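Mosquitocidal toxin (Bacillus sphaericus, PDB 2CB4) is an insecticidal toxin active against mosquitoes, represented here by its catalytic domain, which probably transfers ADP-ribose to target proteins. Local coordinates at residues Gly55-Met58 with Arg59-Thr62. The protein carries 1 engineered substitution. Residues are numbered along the deposited sequence; the frame is centred on the assembly and turned at random.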
loop_
_atom_site.group_PDB
_atom_site.type_symbol
_atom_site.label_atom_id
_atom_site.label_comp_id
_atom_site.label_asym_id
_atom_site.label_seq_id
_atom_site.Cartn_x
_atom_site.Cartn_y
_atom_site.Cartn_z
ATOM N N GLY A 55 0.434 -6.179 -49.291
ATOM C CA GLY A 55 0.421 -5.360 -48.087
ATOM C C GLY A 55 -1.030 -5.037 -47.665
ATOM O O GLY A 55 -2.017 -5.420 -48.340
ATOM N N LEU A 56 -1.140 -4.325 -46.549
ATOM C CA LEU A 56 -2.437 -3.948 -46.014
ATOM C C LEU A 56 -3.144 -3.002 -46.947
ATOM O O LEU A 56 -2.555 -2.079 -47.495
ATOM C CB LEU A 56 -2.294 -3.306 -44.631
ATOM C CG LEU A 56 -1.701 -4.199 -43.537
ATOM C CD1 LEU A 56 -1.577 -3.447 -42.232
ATOM C CD2 LEU A 56 -2.466 -5.495 -43.355
ATOM N N HIS A 57 -4.427 -3.230 -47.118
ATOM C CA HIS A 57 -5.213 -2.378 -47.960
ATOM C C HIS A 57 -6.129 -1.503 -47.082
ATOM O O HIS A 57 -7.044 -2.009 -46.425
ATOM C CB HIS A 57 -6.015 -3.199 -48.962
ATOM C CG HIS A 57 -6.763 -2.361 -49.947
ATOM N ND1 HIS A 57 -7.996 -1.796 -49.667
ATOM C CD2 HIS A 57 -6.445 -1.951 -51.198
ATOM C CE1 HIS A 57 -8.415 -1.094 -50.704
ATOM N NE2 HIS A 57 -7.486 -1.164 -51.645
HETATM N N MSE A 58 -5.844 -0.196 -47.062
HETATM C CA MSE A 58 -6.610 0.790 -46.311
HETATM C C MSE A 58 -7.888 1.151 -47.065
HETATM O O MSE A 58 -7.879 1.206 -48.273
HETATM C CB MSE A 58 -5.741 2.027 -46.192
HETATM C CG MSE A 58 -4.413 1.840 -45.466
HETATM SE SE MSE A 58 -4.417 0.500 -44.088
HETATM C CE MSE A 58 -2.603 0.489 -43.663
ATOM N N ARG A 59 -9.005 1.371 -46.369
ATOM C CA ARG A 59 -10.238 1.717 -47.072
ATOM C C ARG A 59 -10.027 3.014 -47.827
ATOM O O ARG A 59 -9.353 3.943 -47.356
ATOM C CB ARG A 59 -11.355 2.025 -46.106
ATOM C CG ARG A 59 -12.194 0.924 -45.635
ATOM C CD ARG A 59 -12.732 1.451 -44.327
ATOM N NE ARG A 59 -14.125 1.787 -44.447
ATOM C CZ ARG A 59 -14.701 2.812 -43.854
ATOM N NH1 ARG A 59 -13.997 3.653 -43.099
ATOM N NH2 ARG A 59 -15.998 3.002 -44.036
ATOM N N GLU A 60 -10.771 3.103 -48.911
ATOM C CA GLU A 60 -10.710 4.282 -49.772
ATOM C C GLU A 60 -11.978 5.125 -49.781
ATOM O O GLU A 60 -13.095 4.627 -49.626
ATOM C CB GLU A 60 -10.290 3.868 -51.232
ATOM C CG GLU A 60 -8.762 3.584 -51.426
ATOM C CD GLU A 60 -8.514 2.580 -52.529
ATOM O OE1 GLU A 60 -9.376 2.463 -53.438
ATOM O OE2 GLU A 60 -7.472 1.883 -52.476
ATOM N N GLN A 61 -11.787 6.417 -49.963
ATOM C CA GLN A 61 -12.910 7.350 -50.039
ATOM C C GLN A 61 -13.684 7.410 -48.741
ATOM O O GLN A 61 -14.909 7.524 -48.742
ATOM C CB GLN A 61 -13.848 6.960 -51.176
ATOM C CG GLN A 61 -13.197 7.169 -52.549
ATOM C CD GLN A 61 -13.853 6.346 -53.625
ATOM O OE1 GLN A 61 -14.483 5.336 -53.320
ATOM N NE2 GLN A 61 -13.704 6.778 -54.847
ATOM N N THR A 62 -12.961 7.314 -47.636
ATOM C CA THR A 62 -13.626 7.379 -46.352
ATOM C C THR A 62 -13.807 8.859 -46.060
ATOM O O THR A 62 -14.640 9.252 -45.242
ATOM C CB THR A 62 -12.879 6.616 -45.243
ATOM O OG1 THR A 62 -11.621 7.249 -44.934
ATOM C CG2 THR A 62 -12.707 5.191 -45.623
#
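H57 and E60 bring their polar ends together in local surface packing, on an extended stretch of the long loop between helix 36-44 and strand 78-82. OE2 of E60 lies 3.2 Å from NE2 of H57. The carboxylate oxygen approaches the ring obliquely: the two side chains cross at about a right angle, with ring and carboxylate planes 55° apart. The imidazole reaches E60 because CG of H57 is anti to the backbone N (chi1 -175°), while the glutamate chain runs extended beyond CG; CG of E60 lies 4.0 Å from the carbonyl O of M58. Between them, M58, a selenomethionine bent at chi2, packs on W23 and on Y40 of helix 36-44, and R59 packs the loop of this catalytic domain on I181 and F183 of strand 180-184 in the mixed sheet. NH1 of R59 is hydrogen-bonded to the carbonyls of A158 and G160, and CG2 of T62 lies over one guanidinium face, offset toward its rim. Backbone hydrogen bonds of H57 with D163 and R59 with G161 tie the loop to 161-163. The carboxylate would probably ease a positive charge on the imidazole, though solvent at exposed E60 would weaken this.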